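Local atomic coordinates of DUF1896 domain-containing protein (Porphyromonas gingivalis, PDB entry 2APL), a protein that is of unknown function but belongs to the DUF1896 family and folds as a helical chain without strands. Residues A[22-27]-A[71-76]; A[106-111]-A[136-141]; A[39-44]-A[64-69]; A[79-84]-A[129-134]. All coordinates share one frame; numbering follows the deposited sequence.

Contact 1: A[22-27]-A[71-76]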
# COMPACT_ATOMS: atom_id res chain seq x y z
N GLU A 22 -3.04 6.43 3.30
CA GLU A 22 -3.23 5.44 4.39
C GLU A 22 -2.26 4.25 4.32
O GLU A 22 -1.83 3.76 5.33
CB GLU A 22 -4.67 4.90 4.39
CG GLU A 22 -5.73 5.98 4.68
CD GLU A 22 -7.19 5.50 4.41
OE1 GLU A 22 -7.40 4.66 3.48
OE2 GLU A 22 -8.12 5.98 5.12
N HIS A 23 -1.94 3.81 3.11
CA HIS A 23 -1.39 2.47 2.89
C HIS A 23 0.02 2.51 2.28
O HIS A 23 0.76 1.52 2.34
CB HIS A 23 -2.30 1.67 1.93
CG HIS A 23 -3.66 1.38 2.49
ND1 HIS A 23 -3.87 0.53 3.56
CD2 HIS A 23 -4.89 1.88 2.17
CE1 HIS A 23 -5.16 0.49 3.85
NE2 HIS A 23 -5.80 1.31 3.03
N PHE A 24 0.34 3.62 1.62
CA PHE A 24 1.66 3.82 0.98
C PHE A 24 2.14 5.24 1.23
O PHE A 24 2.35 6.01 0.26
CB PHE A 24 1.55 3.56 -0.51
CG PHE A 24 1.13 2.17 -0.86
CD1 PHE A 24 2.09 1.18 -1.14
CD2 PHE A 24 -0.21 1.84 -0.95
CE1 PHE A 24 1.72 -0.10 -1.49
CE2 PHE A 24 -0.60 0.52 -1.33
CZ PHE A 24 0.36 -0.43 -1.61
N PRO A 25 2.26 5.63 2.53
CA PRO A 25 2.56 7.03 2.82
C PRO A 25 3.82 7.47 2.09
O PRO A 25 3.92 8.62 1.71
CB PRO A 25 2.73 7.08 4.34
CG PRO A 25 2.89 5.61 4.79
CD PRO A 25 2.10 4.83 3.77
N GLU A 26 4.74 6.55 1.85
CA GLU A 26 5.98 6.86 1.15
C GLU A 26 5.81 7.26 -0.30
O GLU A 26 6.68 7.96 -0.87
CB GLU A 26 6.99 5.68 1.26
CG GLU A 26 6.59 4.36 0.53
CD GLU A 26 5.52 3.51 1.28
OE1 GLU A 26 5.14 3.87 2.43
OE2 GLU A 26 5.05 2.51 0.68
N MSE A 27 4.70 6.82 -0.91
CA MSE A 27 4.31 7.19 -2.28
C MSE A 27 3.30 8.31 -2.36
O MSE A 27 3.05 8.83 -3.43
CB MSE A 27 3.71 5.96 -3.00
CG MSE A 27 4.67 4.75 -3.03
SE MSE A 27 3.61 3.27 -3.87
CE MSE A 27 5.12 2.32 -4.47
N HIS A 71 -2.50 -3.42 -4.02
CA HIS A 71 -3.18 -4.19 -2.96
C HIS A 71 -2.29 -4.68 -1.85
O HIS A 71 -2.77 -4.79 -0.71
CB HIS A 71 -3.99 -5.34 -3.56
CG HIS A 71 -5.10 -4.89 -4.46
ND1 HIS A 71 -6.38 -5.36 -4.35
CD2 HIS A 71 -5.11 -3.99 -5.47
CE1 HIS A 71 -7.15 -4.76 -5.25
NE2 HIS A 71 -6.40 -3.93 -5.94
N PHE A 72 -1.02 -4.99 -2.16
CA PHE A 72 -0.09 -5.39 -1.10
C PHE A 72 0.76 -4.19 -0.65
O PHE A 72 1.36 -3.48 -1.47
CB PHE A 72 0.79 -6.61 -1.45
CG PHE A 72 1.67 -7.06 -0.29
CD1 PHE A 72 1.19 -7.99 0.65
CD2 PHE A 72 2.91 -6.47 -0.09
CE1 PHE A 72 1.97 -8.35 1.76
CE2 PHE A 72 3.69 -6.79 1.02
CZ PHE A 72 3.24 -7.76 1.93
N SER A 73 0.76 -3.99 0.66
CA SER A 73 1.40 -2.84 1.25
C SER A 73 2.46 -3.33 2.24
O SER A 73 2.13 -3.93 3.29
CB SER A 73 0.37 -1.96 1.96
OG SER A 73 1.01 -0.96 2.74
N ARG A 74 3.72 -3.04 1.92
CA ARG A 74 4.83 -3.26 2.90
C ARG A 74 4.62 -2.48 4.19
O ARG A 74 4.80 -3.04 5.25
CB ARG A 74 6.19 -2.94 2.28
CG ARG A 74 6.47 -3.87 1.06
CD ARG A 74 7.80 -3.55 0.39
NE ARG A 74 7.80 -2.16 -0.07
CZ ARG A 74 8.89 -1.44 -0.35
NH1 ARG A 74 10.13 -1.98 -0.27
NH2 ARG A 74 8.74 -0.18 -0.72
N TYR A 75 4.22 -1.21 4.07
CA TYR A 75 3.90 -0.39 5.24
C TYR A 75 2.88 -1.05 6.15
O TYR A 75 3.17 -1.22 7.34
CB TYR A 75 3.47 1.00 4.84
CG TYR A 75 2.89 1.81 5.98
CD1 TYR A 75 3.73 2.54 6.84
CD2 TYR A 75 1.50 1.82 6.24
CE1 TYR A 75 3.21 3.26 7.94
CE2 TYR A 75 0.96 2.57 7.32
CZ TYR A 75 1.82 3.29 8.14
OH TYR A 75 1.32 4.00 9.18
N ASP A 76 1.73 -1.43 5.60
CA ASP A 76 0.69 -2.12 6.36
C ASP A 76 1.19 -3.43 7.00
O ASP A 76 0.80 -3.76 8.13
CB ASP A 76 -0.54 -2.44 5.46
CG ASP A 76 -1.42 -1.20 5.15
OD1 ASP A 76 -1.15 -0.09 5.67
OD2 ASP A 76 -2.39 -1.35 4.34
O HOH W 1 3.76 0.45 1.63

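Contact 2: A[106-111]-A[136-141]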
# COMPACT_ATOMS: atom_id res chain seq x y z
N LYS A 106 17.93 -1.59 5.63
CA LYS A 106 18.47 -2.61 4.69
C LYS A 106 18.13 -4.06 5.10
O LYS A 106 17.77 -4.88 4.24
CB LYS A 106 19.96 -2.46 4.49
CG LYS A 106 20.37 -1.17 3.73
CD LYS A 106 20.46 -1.31 2.18
CE LYS A 106 19.14 -0.93 1.44
NZ LYS A 106 18.77 -1.89 0.29
N ALA A 107 18.20 -4.38 6.39
CA ALA A 107 17.77 -5.71 6.81
C ALA A 107 16.33 -6.03 6.41
O ALA A 107 16.07 -7.11 5.85
CB ALA A 107 17.95 -5.90 8.31
N ILE A 108 15.40 -5.09 6.70
CA ILE A 108 13.95 -5.26 6.37
C ILE A 108 13.73 -5.32 4.83
O ILE A 108 13.05 -6.22 4.30
CB ILE A 108 13.11 -4.16 7.04
CG1 ILE A 108 13.16 -4.28 8.58
CG2 ILE A 108 11.63 -4.13 6.47
CD1 ILE A 108 12.28 -5.43 9.24
N GLN A 109 14.28 -4.35 4.08
CA GLN A 109 14.18 -4.41 2.64
C GLN A 109 14.63 -5.75 2.02
O GLN A 109 13.96 -6.28 1.11
CB GLN A 109 15.01 -3.27 2.02
CG GLN A 109 14.49 -1.88 2.38
CD GLN A 109 15.32 -0.80 1.75
OE1 GLN A 109 16.51 -0.88 1.71
NE2 GLN A 109 14.68 0.24 1.30
N SER A 110 15.76 -6.26 2.48
CA SER A 110 16.36 -7.50 1.95
C SER A 110 15.43 -8.69 2.16
O SER A 110 15.46 -9.67 1.38
CB SER A 110 17.73 -7.79 2.59
OG SER A 110 17.57 -8.46 3.83
N VAL A 111 14.62 -8.62 3.23
CA VAL A 111 13.58 -9.63 3.43
C VAL A 111 12.44 -9.48 2.39
O VAL A 111 12.11 -10.45 1.67
CB VAL A 111 13.02 -9.61 4.91
CG1 VAL A 111 11.74 -10.43 5.01
CG2 VAL A 111 14.08 -10.07 5.90
N GLY A 136 11.07 -12.26 12.89
CA GLY A 136 12.41 -12.67 13.26
C GLY A 136 13.48 -11.61 13.10
O GLY A 136 14.38 -11.48 13.95
N THR A 137 13.38 -10.86 12.02
CA THR A 137 14.25 -9.73 11.77
C THR A 137 14.11 -8.63 12.84
O THR A 137 15.11 -8.12 13.37
CB THR A 137 13.98 -9.15 10.35
OG1 THR A 137 14.26 -10.18 9.37
CG2 THR A 137 14.84 -7.90 10.09
N ILE A 138 12.89 -8.25 13.14
CA ILE A 138 12.66 -7.27 14.21
C ILE A 138 13.14 -7.75 15.58
O ILE A 138 13.78 -6.98 16.33
CB ILE A 138 11.17 -6.78 14.21
CG1 ILE A 138 10.91 -6.05 12.88
CG2 ILE A 138 10.86 -5.81 15.41
CD1 ILE A 138 9.34 -5.90 12.55
N VAL A 139 12.88 -9.01 15.90
CA VAL A 139 13.50 -9.60 17.11
C VAL A 139 15.03 -9.38 17.10
O VAL A 139 15.61 -9.01 18.11
CB VAL A 139 13.15 -11.11 17.28
CG1 VAL A 139 13.99 -11.76 18.38
CG2 VAL A 139 11.66 -11.25 17.60
N LEU A 140 15.66 -9.58 15.95
CA LEU A 140 17.11 -9.50 15.91
C LEU A 140 17.52 -8.06 16.08
O LEU A 140 18.53 -7.80 16.75
CB LEU A 140 17.70 -10.05 14.60
CG LEU A 140 17.69 -11.58 14.58
CD1 LEU A 140 18.22 -12.13 13.22
CD2 LEU A 140 18.45 -12.19 15.74
N LEU A 141 16.78 -7.15 15.43
CA LEU A 141 17.05 -5.70 15.51
C LEU A 141 16.99 -5.23 16.96
O LEU A 141 17.91 -4.55 17.43
CB LEU A 141 16.08 -4.89 14.62
CG LEU A 141 16.40 -4.82 13.10
CD1 LEU A 141 15.15 -4.33 12.30
CD2 LEU A 141 17.66 -3.95 12.83

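Contact 3: A[39-44]-A[64-69]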
# COMPACT_ATOMS: atom_id res chain seq x y z
N ASP A 39 -5.57 9.69 -14.33
CA ASP A 39 -5.81 9.77 -15.76
C ASP A 39 -6.18 8.39 -16.36
O ASP A 39 -7.14 8.29 -17.13
CB ASP A 39 -4.57 10.29 -16.51
CG ASP A 39 -4.40 11.81 -16.44
OD1 ASP A 39 -5.26 12.47 -15.81
OD2 ASP A 39 -3.41 12.36 -17.03
N GLU A 40 -5.41 7.34 -16.01
CA GLU A 40 -5.76 6.00 -16.44
C GLU A 40 -7.14 5.52 -16.00
O GLU A 40 -7.83 4.82 -16.78
CB GLU A 40 -4.75 4.92 -15.96
CG GLU A 40 -3.37 5.10 -16.41
CD GLU A 40 -2.42 4.08 -15.78
OE1 GLU A 40 -2.81 2.88 -15.50
OE2 GLU A 40 -1.26 4.50 -15.59
N ALA A 41 -7.48 5.76 -14.72
CA ALA A 41 -8.79 5.38 -14.21
C ALA A 41 -9.93 6.11 -14.96
O ALA A 41 -10.94 5.51 -15.35
CB ALA A 41 -8.90 5.68 -12.68
N LEU A 42 -9.75 7.41 -15.16
CA LEU A 42 -10.67 8.16 -16.00
C LEU A 42 -10.90 7.61 -17.41
O LEU A 42 -12.04 7.48 -17.84
CB LEU A 42 -10.31 9.64 -16.05
CG LEU A 42 -11.30 10.44 -16.92
CD1 LEU A 42 -12.61 10.73 -16.19
CD2 LEU A 42 -10.60 11.70 -17.41
N THR A 43 -9.83 7.28 -18.13
CA THR A 43 -9.94 6.63 -19.42
C THR A 43 -10.74 5.34 -19.35
O THR A 43 -11.54 5.05 -20.27
CB THR A 43 -8.50 6.34 -20.01
OG1 THR A 43 -7.83 7.59 -20.14
CG2 THR A 43 -8.53 5.62 -21.36
N ALA A 44 -10.49 4.52 -18.31
CA ALA A 44 -11.24 3.27 -18.12
C ALA A 44 -12.75 3.55 -17.92
O ALA A 44 -13.61 2.86 -18.48
CB ALA A 44 -10.69 2.46 -16.93
N GLU A 64 -10.87 -0.44 -9.92
CA GLU A 64 -9.95 -1.61 -9.98
C GLU A 64 -8.65 -1.19 -10.68
O GLU A 64 -7.55 -1.58 -10.23
CB GLU A 64 -10.57 -2.81 -10.72
CG GLU A 64 -11.98 -3.13 -10.25
CD GLU A 64 -12.09 -4.40 -9.43
OE1 GLU A 64 -11.26 -4.56 -8.48
OE2 GLU A 64 -13.00 -5.23 -9.73
N VAL A 65 -8.78 -0.36 -11.73
CA VAL A 65 -7.65 0.26 -12.45
C VAL A 65 -6.82 1.18 -11.52
O VAL A 65 -5.56 1.10 -11.44
CB VAL A 65 -8.14 1.03 -13.73
CG1 VAL A 65 -7.01 1.79 -14.41
CG2 VAL A 65 -8.68 -0.04 -14.79
N LEU A 66 -7.55 2.02 -10.82
CA LEU A 66 -6.92 2.94 -9.87
C LEU A 66 -5.97 2.22 -8.87
O LEU A 66 -4.85 2.67 -8.63
CB LEU A 66 -8.03 3.67 -9.12
CG LEU A 66 -7.67 4.98 -8.44
CD1 LEU A 66 -7.37 6.03 -9.55
CD2 LEU A 66 -8.84 5.42 -7.50
N TYR A 67 -6.44 1.10 -8.33
CA TYR A 67 -5.79 0.36 -7.24
C TYR A 67 -4.90 -0.79 -7.66
O TYR A 67 -4.23 -1.41 -6.81
CB TYR A 67 -6.86 -0.15 -6.27
CG TYR A 67 -7.66 0.93 -5.54
CD1 TYR A 67 -7.03 2.06 -4.99
CD2 TYR A 67 -9.05 0.83 -5.41
CE1 TYR A 67 -7.78 3.07 -4.33
CE2 TYR A 67 -9.80 1.83 -4.76
CZ TYR A 67 -9.14 2.92 -4.19
OH TYR A 67 -9.89 3.87 -3.52
N GLN A 68 -4.89 -1.06 -8.96
CA GLN A 68 -4.11 -2.13 -9.55
C GLN A 68 -2.64 -2.13 -9.08
O GLN A 68 -1.96 -1.12 -9.20
CB GLN A 68 -4.19 -1.96 -11.08
CG GLN A 68 -2.95 -2.37 -11.78
CD GLN A 68 -2.94 -3.80 -11.86
OE1 GLN A 68 -4.01 -4.40 -12.07
NE2 GLN A 68 -1.76 -4.44 -11.67
N GLY A 69 -2.16 -3.29 -8.59
CA GLY A 69 -0.76 -3.46 -8.12
C GLY A 69 -0.49 -2.74 -6.81
O GLY A 69 0.63 -2.72 -6.33

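Contact 4: A[79-84]-A[129-134]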
# COMPACT_ATOMS: atom_id res chain seq x y z
N VAL A 79 3.35 -2.59 10.05
CA VAL A 79 2.47 -2.08 11.13
C VAL A 79 1.79 -3.25 11.84
O VAL A 79 1.76 -3.32 13.05
CB VAL A 79 1.43 -1.05 10.59
CG1 VAL A 79 0.31 -0.82 11.56
CG2 VAL A 79 2.11 0.27 10.27
N SER A 80 1.25 -4.18 11.05
CA SER A 80 0.58 -5.37 11.58
C SER A 80 1.53 -6.30 12.38
O SER A 80 1.20 -6.76 13.49
CB SER A 80 -0.10 -6.14 10.43
OG SER A 80 -0.60 -7.39 10.87
N VAL A 81 2.70 -6.57 11.82
CA VAL A 81 3.71 -7.34 12.54
C VAL A 81 3.99 -6.70 13.88
O VAL A 81 3.98 -7.39 14.91
CB VAL A 81 5.01 -7.56 11.75
CG1 VAL A 81 6.16 -8.09 12.69
CG2 VAL A 81 4.78 -8.54 10.67
N LEU A 82 4.24 -5.39 13.86
CA LEU A 82 4.53 -4.62 15.11
C LEU A 82 3.39 -4.60 16.12
O LEU A 82 3.65 -4.73 17.34
CB LEU A 82 5.03 -3.18 14.80
CG LEU A 82 6.38 -3.03 14.03
CD1 LEU A 82 6.43 -1.62 13.45
CD2 LEU A 82 7.60 -3.31 14.92
N GLU A 83 2.15 -4.48 15.63
CA GLU A 83 0.97 -4.54 16.50
C GLU A 83 0.68 -5.94 17.02
O GLU A 83 0.29 -6.10 18.18
CB GLU A 83 -0.27 -4.01 15.77
CG GLU A 83 -0.13 -2.58 15.25
CD GLU A 83 -1.39 -2.03 14.67
OE1 GLU A 83 -1.61 -0.81 14.87
OE2 GLU A 83 -2.17 -2.78 14.04
N ARG A 84 0.85 -6.96 16.19
CA ARG A 84 0.48 -8.33 16.60
C ARG A 84 1.53 -9.01 17.45
O ARG A 84 1.20 -9.80 18.34
CB ARG A 84 0.17 -9.20 15.38
CG ARG A 84 -1.21 -8.97 14.73
CD ARG A 84 -1.26 -9.80 13.46
NE ARG A 84 -2.60 -10.03 12.95
CZ ARG A 84 -2.87 -10.54 11.75
NH1 ARG A 84 -1.88 -10.90 10.92
NH2 ARG A 84 -4.14 -10.71 11.37
N HIS A 129 5.34 -17.04 5.39
CA HIS A 129 6.79 -17.02 5.36
C HIS A 129 7.38 -15.62 5.52
O HIS A 129 8.30 -15.41 6.33
CB HIS A 129 7.33 -17.67 4.08
CG HIS A 129 7.07 -19.14 3.98
ND1 HIS A 129 6.30 -19.69 2.97
CD2 HIS A 129 7.49 -20.18 4.74
CE1 HIS A 129 6.24 -21.00 3.13
NE2 HIS A 129 6.95 -21.33 4.20
N LEU A 130 6.88 -14.69 4.72
CA LEU A 130 7.23 -13.29 4.85
C LEU A 130 7.02 -12.79 6.29
O LEU A 130 7.93 -12.25 6.91
CB LEU A 130 6.42 -12.42 3.84
CG LEU A 130 6.67 -10.93 3.99
CD1 LEU A 130 8.17 -10.57 3.80
CD2 LEU A 130 5.76 -10.15 3.03
N TYR A 131 5.81 -12.97 6.82
CA TYR A 131 5.44 -12.47 8.13
C TYR A 131 6.34 -12.97 9.27
O TYR A 131 6.73 -12.20 10.18
CB TYR A 131 3.99 -12.85 8.41
CG TYR A 131 3.39 -12.29 9.68
CD1 TYR A 131 2.58 -11.17 9.65
CD2 TYR A 131 3.61 -12.92 10.91
CE1 TYR A 131 2.00 -10.66 10.83
CE2 TYR A 131 3.06 -12.43 12.07
CZ TYR A 131 2.25 -11.32 12.03
OH TYR A 131 1.70 -10.84 13.20
N THR A 132 6.64 -14.28 9.22
CA THR A 132 7.50 -14.91 10.19
C THR A 132 8.90 -14.35 10.00
O THR A 132 9.60 -14.06 10.99
CB THR A 132 7.50 -16.43 9.97
OG1 THR A 132 6.16 -16.90 10.20
CG2 THR A 132 8.49 -17.15 10.88
N GLU A 133 9.30 -14.14 8.74
CA GLU A 133 10.68 -13.71 8.52
C GLU A 133 10.84 -12.28 9.05
O GLU A 133 11.85 -11.94 9.67
CB GLU A 133 11.06 -13.87 7.05
CG GLU A 133 12.48 -13.69 6.75
CD GLU A 133 12.89 -14.20 5.36
OE1 GLU A 133 12.02 -14.57 4.52
OE2 GLU A 133 14.12 -14.24 5.13
N LEU A 134 9.85 -11.42 8.77
CA LEU A 134 9.85 -10.03 9.29
C LEU A 134 9.87 -9.96 10.84
O LEU A 134 10.61 -9.15 11.43
CB LEU A 134 8.65 -9.24 8.74
CG LEU A 134 8.70 -8.89 7.24
CD1 LEU A 134 7.25 -8.38 6.82
CD2 LEU A 134 9.82 -7.87 6.86

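Contact 1: A[22-27]-A[71-76]
His23, the last residue of helix 3-23, meets Ser73 and Asp76 at the start of helix 74-85, so that a helix C-terminus is joined to a helix N-cap. Ser73 is that N-cap: its OG accepts from Asp76 N at 3.0 Å in a nearly straight bond. The same hydroxyl donates to His23 O, with 2.5 Å between Ser73 OG and the carbonyl oxygen, in the plane of the carbonyl. A water adds a second donor to His23 O, also donates to Glu26 OE2 and accepts from Tyr75 N, a first-turn amide with no intrahelical acceptor.

Asp76 takes part twice, by its backbone N in the cap and by its carboxylate. OD2 takes the N-H of His23 ND1 on its syn lone pair at 2.5 Å, the two planes 76° apart. The N-H...O angle is 150°, and OD2 is tilted 17° out of the imidazole plane.

Rings and a proline pack beside these bonds. Phe24 directs the CZ end of its ring at Phe72 O, 3.2 Å from CZ, while Ser73 CB lies over one face. Pro25 CG lies over the centre of the Tyr75 ring, 3.9 Å from its centroid.

Contact 2: A[106-111]-A[136-141]
Ile108 reaches from helix 106-112 to Thr137, Ile138 and Leu141 on helix 126-143, within an antiparallel helix pair. The short axes run 166° apart in direction and approach to 10.3 Å, a space bridged here by Ile108, Thr137 and Leu141.

Ile108 carries much of it. Its CB is the branch point, and the bond from CA to CB does not point straight at the partner helix; the longer arm makes up the difference. CG1 stands anti to the carbonyl carbon (chi1 -65°) and lies 4.2 Å from Leu141 CD1. A further bend at chi2, -76°, places CD1, the tip, between two partners: Thr137 CG2 is 3.7 Å from Ile108 CD1, and Ile138 CG1 is 3.9 Å from the same methyl. The side chain as a whole also touches Leu78 of helix 74-85 and Leu102 of helix 94-103, so a single isoleucine brings four helices together.

Thr137 offers different chemistry on its two branches. Its methyl receives Ile108 and, more loosely, Ala107, whose CB is 4.1 Å from Thr137 CG2. This methyl sits anti to the backbone N, which leaves the hydroxyl beside that N and facing the next turn of helix 106-112. There the Val111 and Thr137 side chains lie alongside, pointing opposite ways. The hydroxyl finds its polar partner within its own helix, in a hydrogen bond with Glu133 O, while Val111 CG2 rests 3.5 Å from Thr137 OG1.

Contact 3: A[39-44]-A[64-69]
Ala41 and Leu66 bring their CA atoms to 5.3 Å, the closest pair of the two segments, where helix 31-51 and helix 55-67, successive in the chain and roughly opposite in direction here, form a helical hairpin. The closeness is consistent with the small side chain of Ala41. Ala41 CB points at the other helix and meets Leu66 CD1 at 3.5 Å, a snug methyl-to-methyl contact, with Leu66 CB somewhat further off. The CA to CB bond of Leu66 does not aim directly at the partner; chi1 (-160°) puts CG anti to the backbone N, and chi2 (69°) then sets CD1 where it touches Ala41 CB.

One turn along, Ala44 repeats the pattern with Val65. The valine spreads its two methyls over the facing helix: CG2 lies 3.9 Å from Ala44 CB, while CG1 turns to the backbone and comes within 3.9 Å of Glu40 O and 4.0 Å of Ala41 N. Glu40 CB touches the same CG1 at the border of the patch, and its extended chain carries the carboxylate past the apolar part to a weak, long ion pair with Arg37. The side-chain contacts are apolar, two alanines against a valine and a leucine, with one valine methyl resting on backbone atoms.

Helix 55-67 ends just beyond the contact, and Arg37 NH1 bonds to Leu66 O and Gln68 O, tying that end to helix 31-51. Helix 3-23 packs against both arms of the hairpin, touching Asp39 through Leu9, Leu42 through Glu8, and Leu66 and Tyr67 through Lys15.

Contact 4: A[79-84]-A[129-134]
Tyr131 lays one face of its ring against Val81, whose CG2 stands 3.8 Å from the ring centroid and 26° off its normal, displaced toward the rim. This is a CH-pi contact, closest between Val81 CG2 and Tyr131 CE1 at 3.5 Å. Near the plane of the ring, at its edge, lies Ser80 OG, 4.2 Å from CE1. The guanidinium of Arg84 turns its own edge to Tyr131 CE1, with NH1 at 3.9 Å; the two planes are 62° apart, so the groups are not stacked.

The supporting helices, 74-85 and 126-143, cross at -61° with their short axes 10.4 Å apart. Across that gap the tyrosine is the long spacer: CG, anti to the backbone N, starts the ring on its way to helix 74-85. Leu134, one turn later, adds a looser contact through its CB to the same valine methyl.

At the phenol end the fit is tight. Arg84 and Tyr131 cross at about a right angle, and Tyr131 OH lies 3.1 Å from both Arg84 CB and Arg84 CD. The hydroxyl is thus flanked by the aliphatic part of the arginine and bonds instead to Glu85 OE2. The chemistry is therefore divided: methyl against aromatic face holds the inner part, while a polar tip, its hydrogen bond supplied by Glu85, ends among charged residues that may polarise the phenol.

In the fold
No active site or ligand is known, so the four contacts are best read as joints of one helical chain. Contact 3 pairs helices in the N-terminal half, and its segments fall between the two segments of contact 1 in sequence; their centres are 17 Å apart. Contact 1 lies close to the centre of the chain. It shares helix 74-85 with contact 4 and touches it directly, Phe72 CZ of contact 1 packing on Leu130 CD2 of contact 4 at 3.6 Å. Contacts 2 and 4 share helix 126-143, have centres 10 Å apart and merge through Val111 and Ile138. Contact 3 lies about 33 Å from contact 2, centre to centre, across the middle of the chain.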